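Local coordinates for protein azurocidin (PDB 1A7S) that binds heparin, kills many Gram-negative bacteria and attracts monocytes and fibroblasts, using the scaffold of a serine protease homologue, at residues A7-F12 with G56-R61; G22-G27 with A126-Q131; G28-I31 with F35-T38; A115-G120 with L184-A189; T177-E182 with D201-V206. One frame throughout, in Å; residues are numbered along the deposited sequence.

Contact 1: A7-F12 with G56-R61. With EOH (ethanol), chain E.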
# COMPACT_ATOMS: atom_id res chain seq x y z
N ALA A 7 3.53 -3.46 -15.12
CA ALA A 7 3.30 -4.80 -14.57
C ALA A 7 2.54 -5.69 -15.55
O ALA A 7 1.85 -5.18 -16.47
CB ALA A 7 2.48 -4.69 -13.26
N ARG A 8 2.58 -6.99 -15.32
CA ARG A 8 1.76 -7.94 -16.02
C ARG A 8 0.53 -8.28 -15.20
O ARG A 8 0.50 -8.12 -13.99
CB ARG A 8 2.60 -9.22 -16.26
CG ARG A 8 3.71 -8.83 -17.31
CD ARG A 8 4.66 -9.85 -17.60
NE ARG A 8 4.09 -10.96 -18.39
CZ ARG A 8 4.84 -11.87 -18.94
NH1 ARG A 8 6.17 -11.78 -18.92
NH2 ARG A 8 4.27 -12.95 -19.41
N PRO A 9 -0.53 -8.80 -15.88
CA PRO A 9 -1.71 -9.18 -15.12
C PRO A 9 -1.32 -10.20 -14.04
O PRO A 9 -0.58 -11.13 -14.30
CB PRO A 9 -2.63 -9.78 -16.17
CG PRO A 9 -2.26 -9.07 -17.43
CD PRO A 9 -0.74 -8.91 -17.32
N ARG A 10 -1.80 -10.03 -12.86
CA ARG A 10 -1.66 -10.90 -11.69
C ARG A 10 -0.27 -10.88 -11.16
O ARG A 10 0.03 -11.72 -10.28
CB ARG A 10 -2.14 -12.33 -12.01
CG ARG A 10 -3.40 -12.43 -12.80
CD ARG A 10 -3.93 -13.83 -12.88
NE ARG A 10 -2.98 -14.81 -13.38
CZ ARG A 10 -2.72 -15.08 -14.68
NH1 ARG A 10 -3.37 -14.44 -15.63
NH2 ARG A 10 -1.87 -16.03 -14.99
N GLN A 11 0.60 -9.96 -11.60
CA GLN A 11 1.97 -9.96 -11.07
C GLN A 11 1.95 -9.58 -9.57
O GLN A 11 2.81 -10.09 -8.84
CB GLN A 11 2.82 -8.96 -11.84
CG GLN A 11 4.29 -9.00 -11.44
CD GLN A 11 5.15 -8.14 -12.33
OE1 GLN A 11 4.71 -7.63 -13.40
NE2 GLN A 11 6.37 -7.84 -11.91
N PHE A 12 1.05 -8.70 -9.18
CA PHE A 12 0.88 -8.27 -7.79
C PHE A 12 -0.55 -8.47 -7.34
O PHE A 12 -1.36 -7.53 -7.21
CB PHE A 12 1.27 -6.79 -7.66
CG PHE A 12 2.69 -6.56 -8.15
CD1 PHE A 12 3.78 -6.86 -7.40
CD2 PHE A 12 2.95 -6.02 -9.40
CE1 PHE A 12 5.06 -6.61 -7.80
CE2 PHE A 12 4.18 -5.77 -9.85
CZ PHE A 12 5.29 -6.09 -9.08
N GLY A 56 -8.14 -7.50 -7.63
CA GLY A 56 -8.10 -8.19 -8.89
C GLY A 56 -8.04 -7.31 -10.12
O GLY A 56 -8.20 -7.81 -11.23
N ALA A 57 -7.80 -6.00 -9.95
CA ALA A 57 -7.75 -5.13 -11.10
C ALA A 57 -6.42 -5.21 -11.83
O ALA A 57 -5.38 -5.49 -11.23
CB ALA A 57 -7.96 -3.70 -10.66
N TYR A 58 -6.46 -4.87 -13.12
CA TYR A 58 -5.25 -4.70 -13.91
C TYR A 58 -5.29 -3.31 -14.54
O TYR A 58 -4.45 -2.44 -14.17
CB TYR A 58 -5.07 -5.80 -14.93
CG TYR A 58 -3.86 -5.65 -15.82
CD1 TYR A 58 -2.62 -5.67 -15.22
CD2 TYR A 58 -3.98 -5.45 -17.18
CE1 TYR A 58 -1.47 -5.54 -15.89
CE2 TYR A 58 -2.74 -5.31 -17.93
CZ TYR A 58 -1.55 -5.33 -17.23
OH TYR A 58 -0.32 -5.23 -17.95
N ASP A 59 -6.16 -3.11 -15.51
CA ASP A 59 -6.35 -1.79 -16.16
C ASP A 59 -7.50 -1.06 -15.50
O ASP A 59 -8.66 -1.49 -15.53
CB ASP A 59 -6.69 -2.09 -17.66
CG ASP A 59 -6.97 -0.89 -18.48
OD1 ASP A 59 -6.99 0.27 -17.94
OD2 ASP A 59 -7.14 -1.05 -19.71
N LEU A 60 -7.20 0.03 -14.81
CA LEU A 60 -8.19 0.75 -14.09
C LEU A 60 -9.41 1.13 -14.94
O LEU A 60 -10.49 1.28 -14.39
CB LEU A 60 -7.62 2.06 -13.49
CG LEU A 60 -6.63 1.95 -12.37
CD1 LEU A 60 -6.10 3.27 -11.92
CD2 LEU A 60 -7.18 1.13 -11.20
N ARG A 61 -9.23 1.34 -16.23
CA ARG A 61 -10.28 1.79 -17.10
C ARG A 61 -11.11 0.66 -17.70
O ARG A 61 -12.07 0.96 -18.45
CB ARG A 61 -9.75 2.69 -18.22
CG ARG A 61 -8.99 3.90 -17.70
CD ARG A 61 -8.46 4.77 -18.86
NE ARG A 61 -9.54 5.59 -19.39
CZ ARG A 61 -9.73 6.88 -19.13
NH1 ARG A 61 -8.79 7.64 -18.60
NH2 ARG A 61 -10.84 7.44 -19.58
C1 EOH E . -4.31 -8.20 -12.33
C2 EOH E . -3.38 -7.17 -12.04
O EOH E . -5.66 -8.60 -12.36
O HOH W 1 -2.14 -5.60 -9.97
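The hydroxyl of Tyr58 donates a short hydrogen bond to the carbonyl oxygen of Ala7, OH to O being 2.6 Å. It meets the oxygen at a C=O...donor angle of 149°, slightly tilted from the carbonyl plane, while the oxygen itself sits at the edge of the phenol ring. CG of Tyr58 stands anti to the backbone N (chi1 178°), which carries the ring across to the other loop and against Pro9. The proline lies over one face: its CG is 3.7 Å from the ring centroid and only 7° off the normal, a CH-pi contact, and CD follows at 3.7 Å from Tyr58 CZ. The hydrogen bond holds the hydroxyl end, and the proline over the face limits rotation of the ring. The receiving loop is itself held in shape. Arg8 to Gln11 form a type II turn, closed by Gln11 N to Arg8 O (3.0 Å), and the extended Gln11 side chain puts OE1 2.9 Å from Arg8 N, which lies in the amide's carbonyl plane. Phe140 also meets the Tyr58 ring, and Glu64 takes the backbone N-H groups of Tyr58 and Asp59. In this chymotrypsin-like fold the contact packs two surface loops together beside the N-terminal barrel, joining the connection between strands 5-6 and 15-20 to the loop that leads from strand 51-55 to strand 69-77.

Contact 2: G22-G27 with A126-Q131; sequences GRHFCG and AGWGSQ. With EOH (ethanol), chain G.
The imidazole of His24 is sandwiched: on one face lies its own chain, with Cys26 N 3.7 Å above the ring plane, and on the opposite face Trp128 CB, 4.0 Å above the plane and displaced toward the rim. Trp128 also brings an indole carbon close, CE3 to His24 CE1 being 3.9 Å. The two ring systems meet obliquely, planes at 59°, so the tryptophan offers its methylene rather than a flat surface. A chi1 of 174° extends His24 toward segment 126-131, and the two side chains cross at about a right angle. A classic beta bulge, Phe25 and Cys26 facing Ile18, follows directly after the histidine. Both ring nitrogens are hydrogen-bonded, ND1 to Ser17 OG and NE2 to Gly173 O. The indole N-H in turn is bonded to Tyr58 O. Gly173, Asp174 and Gly175 belong to the loop that carries the catalytic serine in active relatives, and Asp174 OD1 receives Gly129 N. His24, Ser17 and Asp174 probably correspond to the histidine, serine and aspartate of the zymogen triad in chymotrypsinogen-like relatives. Because a carbonyl can only accept, His24 NE2 presumably bears a hydrogen; with both nitrogens engaged and both faces covered, this buried imidazole has little freedom to rotate. Its direct contact with Trp128 is apolar, while its polar links run to Ser17 and Gly173.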
# COMPACT_ATOMS: atom_id res chain seq x y z
N GLY A 22 -15.45 5.89 -8.00
CA GLY A 22 -14.85 5.24 -9.09
C GLY A 22 -13.45 5.75 -9.49
O GLY A 22 -12.89 5.21 -10.46
N ARG A 23 -12.90 6.77 -8.84
CA ARG A 23 -11.63 7.38 -9.13
C ARG A 23 -10.58 6.80 -8.13
O ARG A 23 -10.77 6.95 -6.91
CB ARG A 23 -11.71 8.89 -8.95
CG ARG A 23 -10.43 9.64 -9.28
CD ARG A 23 -10.58 11.11 -9.10
NE ARG A 23 -10.88 11.52 -7.75
CZ ARG A 23 -10.13 11.65 -6.68
NH1 ARG A 23 -8.78 11.52 -6.72
NH2 ARG A 23 -10.69 12.01 -5.50
N HIS A 24 -9.58 6.16 -8.65
CA HIS A 24 -8.47 5.66 -7.82
C HIS A 24 -7.78 6.86 -7.15
O HIS A 24 -7.35 7.78 -7.81
CB HIS A 24 -7.48 4.94 -8.73
CG HIS A 24 -6.24 4.51 -8.04
ND1 HIS A 24 -6.13 3.18 -7.57
CD2 HIS A 24 -5.13 5.17 -7.74
CE1 HIS A 24 -4.97 3.14 -6.99
NE2 HIS A 24 -4.33 4.31 -7.04
N PHE A 25 -7.54 6.75 -5.85
CA PHE A 25 -6.76 7.76 -5.11
C PHE A 25 -5.68 7.17 -4.25
O PHE A 25 -4.81 7.94 -3.80
CB PHE A 25 -7.65 8.70 -4.31
CG PHE A 25 -8.40 8.05 -3.15
CD1 PHE A 25 -9.64 7.48 -3.32
CD2 PHE A 25 -7.87 8.03 -1.86
CE1 PHE A 25 -10.36 6.89 -2.30
CE2 PHE A 25 -8.55 7.46 -0.82
CZ PHE A 25 -9.79 6.88 -1.02
N CYS A 26 -5.72 5.90 -3.93
CA CYS A 26 -4.65 5.28 -3.10
C CYS A 26 -4.67 3.77 -3.42
O CYS A 26 -5.59 3.26 -4.02
CB CYS A 26 -4.96 5.45 -1.61
SG CYS A 26 -4.29 6.98 -0.91
N GLY A 27 -3.58 3.14 -2.99
CA GLY A 27 -3.48 1.69 -3.06
C GLY A 27 -3.58 1.08 -1.69
O GLY A 27 -3.81 1.74 -0.68
N ALA A 126 4.81 -1.36 -6.18
CA ALA A 126 3.94 -1.34 -7.32
C ALA A 126 2.71 -0.48 -7.03
O ALA A 126 2.23 -0.39 -5.91
CB ALA A 126 3.53 -2.75 -7.72
N GLY A 127 2.11 0.07 -8.09
CA GLY A 127 0.94 0.86 -7.96
C GLY A 127 0.50 1.50 -9.24
O GLY A 127 1.19 1.38 -10.27
N TRP A 128 -0.63 2.19 -9.17
CA TRP A 128 -1.24 2.86 -10.31
C TRP A 128 -0.96 4.36 -10.28
O TRP A 128 -1.60 5.13 -11.03
CB TRP A 128 -2.71 2.59 -10.37
CG TRP A 128 -3.14 1.21 -10.75
CD1 TRP A 128 -3.32 0.79 -12.04
CD2 TRP A 128 -3.46 0.11 -9.92
NE1 TRP A 128 -3.75 -0.51 -12.05
CE2 TRP A 128 -3.85 -0.96 -10.77
CE3 TRP A 128 -3.44 -0.10 -8.53
CZ2 TRP A 128 -4.21 -2.20 -10.27
CZ3 TRP A 128 -3.85 -1.34 -8.05
CH2 TRP A 128 -4.23 -2.36 -8.93
N GLY A 129 -0.02 4.81 -9.44
CA GLY A 129 0.23 6.23 -9.32
C GLY A 129 0.84 6.87 -10.50
O GLY A 129 1.20 6.24 -11.51
N SER A 130 0.95 8.22 -10.44
CA SER A 130 1.53 8.99 -11.52
C SER A 130 3.05 8.81 -11.62
O SER A 130 3.68 8.15 -10.79
CB SER A 130 1.25 10.48 -11.25
OG SER A 130 1.90 10.89 -10.04
N GLN A 131 3.62 9.44 -12.61
CA GLN A 131 5.06 9.46 -12.92
C GLN A 131 5.74 10.73 -12.50
O GLN A 131 6.96 10.86 -12.54
CB GLN A 131 5.41 9.08 -14.32
CG GLN A 131 5.13 7.62 -14.71
CD GLN A 131 3.69 7.25 -14.59
OE1 GLN A 131 2.87 7.81 -15.31
NE2 GLN A 131 3.32 6.40 -13.63
C1 EOH G . 3.92 -4.34 -4.22
C2 EOH G . 5.29 -4.71 -4.64
O EOH G . 3.57 -2.91 -4.12

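Contact 3: G28-I31 with F35-T38; sequences GALI and FVMT
Leu30 and Val36 stand on one face of the hairpin and cross at about a right angle, Leu30 CD1 reaching Val36 CG2 at 3.9 Å. Met37 shares the other face with Ala29, and Ile31, at the end of the paired stretch, crosses it nearly perpendicularly: Ile31 CG2 touches Met37 CB at 3.9 Å and Met37 CE at 4.0 Å. The sulfur chain is bent at chi3, which brings its methyl back toward the isoleucine. Ile31 CG1 takes the crowded position between backbone N and carbonyl carbon (chi1 59°) and so lies close to Phe35 O as well. Between the two faces runs the antiparallel ladder. Ala29 and Met37 form a hydrogen-bonded pair, Ala29 N to Met37 O 2.9 Å and Met37 N to Ala29 O 2.8 Å, and Ile31 N adds a bond of 3.0 Å to Phe35 O. Leu30 and Val36 are the non-hydrogen-bonded pair between. Gly28, without a side chain, lets its CA approach Met37 O to 3.1 Å. Leu55 and Val53 meet the Leu30-Val36 face inside the N-terminal barrel, while Ile31 packs on Ile213 of helix 210-218. Though this hairpin lies in the region with antibiotic activity, the contact itself is chargeless: main-chain bonds set the register and apolar side chains pack on both faces.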
# COMPACT_ATOMS: atom_id res chain seq x y z
N GLY A 28 -3.39 -0.22 -1.65
CA GLY A 28 -3.39 -1.01 -0.43
C GLY A 28 -3.05 -2.44 -0.76
O GLY A 28 -2.77 -2.77 -1.92
N ALA A 29 -3.14 -3.31 0.21
CA ALA A 29 -2.88 -4.72 0.02
C ALA A 29 -3.90 -5.53 0.83
O ALA A 29 -4.17 -5.22 2.00
CB ALA A 29 -1.49 -5.09 0.56
N LEU A 30 -4.40 -6.60 0.24
CA LEU A 30 -5.21 -7.54 1.00
C LEU A 30 -4.27 -8.27 1.95
O LEU A 30 -3.31 -8.90 1.51
CB LEU A 30 -5.86 -8.55 0.02
CG LEU A 30 -6.90 -9.49 0.64
CD1 LEU A 30 -8.16 -8.71 1.07
CD2 LEU A 30 -7.25 -10.61 -0.28
N ILE A 31 -4.55 -8.23 3.27
CA ILE A 31 -3.70 -8.89 4.27
C ILE A 31 -4.43 -9.95 5.05
O ILE A 31 -3.83 -10.64 5.92
CB ILE A 31 -3.04 -7.89 5.23
CG1 ILE A 31 -4.06 -7.04 6.00
CG2 ILE A 31 -2.05 -7.01 4.45
CD1 ILE A 31 -3.57 -6.53 7.34
N PHE A 35 -9.72 -7.96 5.23
CA PHE A 35 -9.08 -6.71 5.54
C PHE A 35 -8.00 -6.33 4.51
O PHE A 35 -7.17 -7.12 4.11
CB PHE A 35 -8.36 -6.70 6.93
CG PHE A 35 -9.33 -6.79 8.10
CD1 PHE A 35 -9.70 -8.06 8.55
CD2 PHE A 35 -9.77 -5.70 8.75
CE1 PHE A 35 -10.53 -8.15 9.65
CE2 PHE A 35 -10.62 -5.76 9.82
CZ PHE A 35 -11.00 -7.03 10.27
N VAL A 36 -8.05 -5.04 4.17
CA VAL A 36 -7.06 -4.36 3.36
C VAL A 36 -6.27 -3.38 4.21
O VAL A 36 -6.82 -2.60 4.99
CB VAL A 36 -7.72 -3.66 2.16
CG1 VAL A 36 -6.80 -2.64 1.49
CG2 VAL A 36 -8.05 -4.78 1.08
N MET A 37 -4.94 -3.44 4.05
CA MET A 37 -4.01 -2.52 4.74
C MET A 37 -3.63 -1.38 3.77
O MET A 37 -3.26 -1.63 2.63
CB MET A 37 -2.74 -3.28 5.14
CG MET A 37 -1.71 -2.43 5.84
SD MET A 37 -0.36 -3.42 6.54
CE MET A 37 0.51 -3.95 5.04
N THR A 38 -3.72 -0.17 4.27
CA THR A 38 -3.44 1.04 3.51
C THR A 38 -2.90 2.10 4.49
O THR A 38 -2.53 1.78 5.63
CB THR A 38 -4.69 1.51 2.76
OG1 THR A 38 -4.40 2.57 1.87
CG2 THR A 38 -5.82 1.86 3.64

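Contact 4: A115-G120 with L184-A189; sequences ATVEAG and LAHGVA
Ala115 opens the contact with its methyl, which comes to the edge of the His186 imidazole near the ring plane, CB to CE1 being 4.4 Å. At Thr116 the side chain turns away and the main chain takes over: its carbonyl oxygen approaches the same carbon obliquely, O to CE1 4.3 Å, too far to count as a bond. Val117 turns its side chain back and lies over one face of the ring, with CB 4.3 Å above the plane and displaced toward the rim; CG1 is 4.3 Å from ND1. With chi1 at 54°, that CG1 sits between the backbone N and the carbonyl carbon, so that CB and CG1 are the atoms turned to the ring. Beyond Val117 the loop leaves the strand, Glu118 O taking the hydroxyl of Thr121 and Gly120 pairing through its backbone with Val148.

On the strand side the imidazole is carried out by an irregular piece of backbone. Ala185 is the centre of an inverse gamma turn, and His186 and Gly187 both face Leu179 in a classic beta bulge. Pro111 and Cys181 add further contacts to the histidine, and Val117 also touches Arg205, so the loop before strand 122-127 is laid over strands 184-192 and 201-205 of the C-terminal barrel. The side-chain approaches here are all long and lack any polar bond between the segments; the contact between them is therefore weak van der Waals packing, with the valine over the face and the alanine at the edge.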
# COMPACT_ATOMS: atom_id res chain seq x y z
N ALA A 115 10.26 -7.33 13.46
CA ALA A 115 11.18 -7.82 12.42
C ALA A 115 11.83 -6.56 11.76
O ALA A 115 11.24 -5.50 11.73
CB ALA A 115 10.46 -8.60 11.34
N THR A 116 13.04 -6.77 11.31
CA THR A 116 13.84 -5.76 10.68
C THR A 116 14.17 -6.11 9.25
O THR A 116 14.21 -7.26 8.85
CB THR A 116 15.24 -5.56 11.42
OG1 THR A 116 15.89 -6.80 11.53
CG2 THR A 116 14.89 -5.14 12.87
N VAL A 117 14.47 -5.07 8.52
CA VAL A 117 14.94 -5.13 7.15
C VAL A 117 16.15 -4.20 7.04
O VAL A 117 16.05 -3.00 7.27
CB VAL A 117 13.83 -4.76 6.19
CG1 VAL A 117 13.19 -3.42 6.50
CG2 VAL A 117 14.17 -4.99 4.79
N GLU A 118 17.33 -4.78 6.85
CA GLU A 118 18.54 -4.01 6.85
C GLU A 118 18.75 -3.17 5.61
O GLU A 118 18.29 -3.46 4.52
CB GLU A 118 19.75 -4.85 7.19
CG GLU A 118 20.53 -5.46 6.10
CD GLU A 118 21.56 -6.48 6.50
OE1 GLU A 118 21.89 -6.60 7.69
OE2 GLU A 118 22.15 -7.16 5.57
N ALA A 119 19.45 -2.06 5.81
CA ALA A 119 19.87 -1.21 4.71
C ALA A 119 20.56 -2.10 3.66
O ALA A 119 21.29 -3.00 3.94
CB ALA A 119 20.91 -0.15 5.16
N GLY A 120 20.22 -1.83 2.39
CA GLY A 120 20.75 -2.61 1.32
C GLY A 120 19.78 -3.69 0.83
O GLY A 120 19.98 -4.27 -0.22
N LEU A 184 7.39 -10.22 2.07
CA LEU A 184 6.55 -9.70 3.13
C LEU A 184 6.25 -8.20 2.95
O LEU A 184 7.07 -7.45 2.41
CB LEU A 184 7.22 -9.86 4.49
CG LEU A 184 7.60 -11.28 4.90
CD1 LEU A 184 8.29 -11.28 6.24
CD2 LEU A 184 6.37 -12.19 4.94
N ALA A 185 5.11 -7.80 3.49
CA ALA A 185 4.72 -6.35 3.51
C ALA A 185 5.41 -5.62 4.62
O ALA A 185 4.95 -5.48 5.74
CB ALA A 185 3.20 -6.28 3.71
N HIS A 186 6.64 -5.12 4.33
CA HIS A 186 7.43 -4.40 5.35
C HIS A 186 7.08 -2.94 5.40
O HIS A 186 7.44 -2.29 6.39
CB HIS A 186 8.93 -4.59 5.03
CG HIS A 186 9.51 -5.81 5.63
ND1 HIS A 186 9.74 -5.87 6.98
CD2 HIS A 186 9.81 -7.04 5.08
CE1 HIS A 186 10.25 -7.10 7.22
NE2 HIS A 186 10.28 -7.79 6.09
N GLY A 187 6.39 -2.38 4.42
CA GLY A 187 6.05 -1.01 4.44
C GLY A 187 4.68 -0.73 3.79
O GLY A 187 4.20 -1.49 3.02
N VAL A 188 4.15 0.43 4.17
CA VAL A 188 2.96 1.01 3.58
C VAL A 188 3.35 2.42 3.08
O VAL A 188 3.83 3.22 3.88
CB VAL A 188 1.81 1.12 4.60
CG1 VAL A 188 0.65 1.91 4.01
CG2 VAL A 188 1.33 -0.28 5.00
N ALA A 189 3.19 2.69 1.78
CA ALA A 189 3.65 3.96 1.26
C ALA A 189 2.99 5.13 1.94
O ALA A 189 1.75 5.21 2.06
CB ALA A 189 3.44 4.02 -0.26

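Contact 5: T177-E182 with D201-V206; sequences TPLVCE and DFFTRV. With EOH (ethanol), chain G.
A chi1 of 175° swings CG of Leu179 to the side opposite its main-chain nitrogen; chi1 of Phe203 sends the ring toward this leucine, and a chi2 of 86° turns one face to it. The two side chains cross at about a right angle. Leu179 CB comes down over the ring, 3.8 Å from the centroid and 22° off the normal, in a CH-pi contact; it is nearest CD2 of Phe203, at 3.6 Å. Both methyls reach beyond it on the far half of the ring, CD1 to Phe203 CZ 4.0 Å and CD2 to Phe203 CD1 4.0 Å, so the leucine straddles the face rather than touching at a point. At the ring edge, near its plane, Thr177 O lies 4.3 Å from Phe203 CE2. The threonine hydroxyl is hydrogen-bonded to Ala126 O. The Pro178 carbonyl accepts the hydroxyl of an ethanol, probably from the crystallisation liquor, O to O 2.7 Å. Strand 184-192 runs between the two segments, pairing with Leu179 through Gly187 and with Phe202 through Ser190. Cys123 and Val125 of strand 122-127 and Thr161 of strand 158-162 close round the same two side chains. Such apolar residues converging from several antiparallel strands make the interior of the C-terminal beta barrel in the chymotrypsin-like fold.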
# COMPACT_ATOMS: atom_id res chain seq x y z
N THR A 177 0.09 1.88 -0.88
CA THR A 177 0.54 0.66 -1.52
C THR A 177 1.68 0.01 -0.76
O THR A 177 2.47 0.70 -0.10
CB THR A 177 0.89 0.95 -3.02
OG1 THR A 177 0.60 -0.20 -3.78
CG2 THR A 177 2.33 1.36 -3.19
N PRO A 178 1.81 -1.30 -0.76
CA PRO A 178 2.80 -1.95 0.08
C PRO A 178 4.20 -1.93 -0.53
O PRO A 178 4.42 -2.01 -1.73
CB PRO A 178 2.27 -3.38 0.17
CG PRO A 178 1.56 -3.60 -1.14
CD PRO A 178 0.89 -2.27 -1.41
N LEU A 179 5.15 -1.91 0.37
CA LEU A 179 6.57 -2.18 0.06
C LEU A 179 6.78 -3.67 0.39
O LEU A 179 6.55 -4.06 1.54
CB LEU A 179 7.48 -1.31 0.98
CG LEU A 179 8.98 -1.62 0.80
CD1 LEU A 179 9.45 -1.10 -0.54
CD2 LEU A 179 9.77 -0.97 1.94
N VAL A 180 7.21 -4.46 -0.61
CA VAL A 180 7.40 -5.86 -0.43
C VAL A 180 8.90 -6.19 -0.47
O VAL A 180 9.55 -5.90 -1.44
CB VAL A 180 6.68 -6.70 -1.50
CG1 VAL A 180 6.93 -8.14 -1.29
CG2 VAL A 180 5.16 -6.37 -1.41
N CYS A 181 9.36 -6.77 0.61
CA CYS A 181 10.77 -7.19 0.71
C CYS A 181 10.75 -8.63 1.22
O CYS A 181 10.08 -8.91 2.21
CB CYS A 181 11.57 -6.31 1.69
SG CYS A 181 11.33 -4.55 1.61
N GLU A 182 11.48 -9.53 0.57
CA GLU A 182 11.62 -10.88 1.02
C GLU A 182 10.24 -11.56 1.26
O GLU A 182 10.02 -12.26 2.21
CB GLU A 182 12.46 -10.98 2.30
CG GLU A 182 13.80 -10.27 2.26
CD GLU A 182 14.64 -10.18 3.50
OE1 GLU A 182 14.21 -9.92 4.65
OE2 GLU A 182 15.85 -10.24 3.28
N ASP A 201 11.92 7.50 -0.31
CA ASP A 201 10.48 7.26 -0.08
C ASP A 201 10.35 6.79 1.37
O ASP A 201 11.15 5.98 1.83
CB ASP A 201 9.97 6.18 -1.03
CG ASP A 201 9.75 6.73 -2.44
OD1 ASP A 201 9.65 7.97 -2.56
OD2 ASP A 201 9.55 5.87 -3.33
N PHE A 202 9.29 7.28 2.04
CA PHE A 202 9.01 6.87 3.39
C PHE A 202 7.77 5.97 3.42
O PHE A 202 6.69 6.39 3.01
CB PHE A 202 8.73 8.13 4.27
CG PHE A 202 9.96 8.92 4.55
CD1 PHE A 202 10.53 9.70 3.55
CD2 PHE A 202 10.57 8.90 5.78
CE1 PHE A 202 11.61 10.49 3.78
CE2 PHE A 202 11.64 9.70 6.05
CZ PHE A 202 12.20 10.47 5.07
N PHE A 203 7.97 4.77 3.99
CA PHE A 203 6.92 3.80 4.18
C PHE A 203 6.72 3.58 5.68
O PHE A 203 7.68 3.53 6.44
CB PHE A 203 7.34 2.44 3.55
CG PHE A 203 7.48 2.48 2.06
CD1 PHE A 203 8.63 2.86 1.45
CD2 PHE A 203 6.43 2.07 1.27
CE1 PHE A 203 8.78 2.92 0.10
CE2 PHE A 203 6.55 2.07 -0.11
CZ PHE A 203 7.70 2.54 -0.70
N THR A 204 5.49 3.45 6.11
CA THR A 204 5.23 3.06 7.51
C THR A 204 5.85 1.73 7.77
O THR A 204 5.71 0.81 6.95
CB THR A 204 3.70 3.01 7.70
OG1 THR A 204 3.22 4.25 7.25
CG2 THR A 204 3.35 2.71 9.18
N ARG A 205 6.56 1.58 8.88
CA ARG A 205 7.24 0.35 9.22
C ARG A 205 6.24 -0.66 9.80
O ARG A 205 5.94 -0.64 10.98
CB ARG A 205 8.37 0.64 10.20
CG ARG A 205 9.24 -0.60 10.48
CD ARG A 205 10.42 -0.27 11.46
NE ARG A 205 11.44 0.51 10.73
CZ ARG A 205 12.51 0.02 10.13
NH1 ARG A 205 12.62 -1.32 9.95
NH2 ARG A 205 13.42 0.80 9.64
N VAL A 206 5.75 -1.53 8.96
CA VAL A 206 4.69 -2.47 9.27
C VAL A 206 5.01 -3.31 10.48
O VAL A 206 4.14 -3.59 11.32
CB VAL A 206 4.29 -3.31 8.08
CG1 VAL A 206 3.27 -4.39 8.43
CG2 VAL A 206 3.69 -2.46 6.96
C1 EOH G . 3.92 -4.34 -4.22
C2 EOH G . 5.29 -4.71 -4.64
O EOH G . 3.57 -2.91 -4.12

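From the N terminus, contact 1 closes a long loop from 7-12 to 56-61, bringing the connection between strands 5-6 and 15-20 against the loop after strand 51-55. Contact 2 opens within that loop at 22-27 and closes only at 126-131, so the two cross, and it joins the N-terminal barrel to the second sheet. Contact 3, the short hairpin of 28-31 and 35-38, is nested inside both. Contact 4 starts at 115-120, before contact 2 has closed, and crosses it on the way to 184-189. Contact 5 opens at 177-182, before that end, and closes at 201-206; contacts 4 and 5 therefore cross and share the C-terminal barrel.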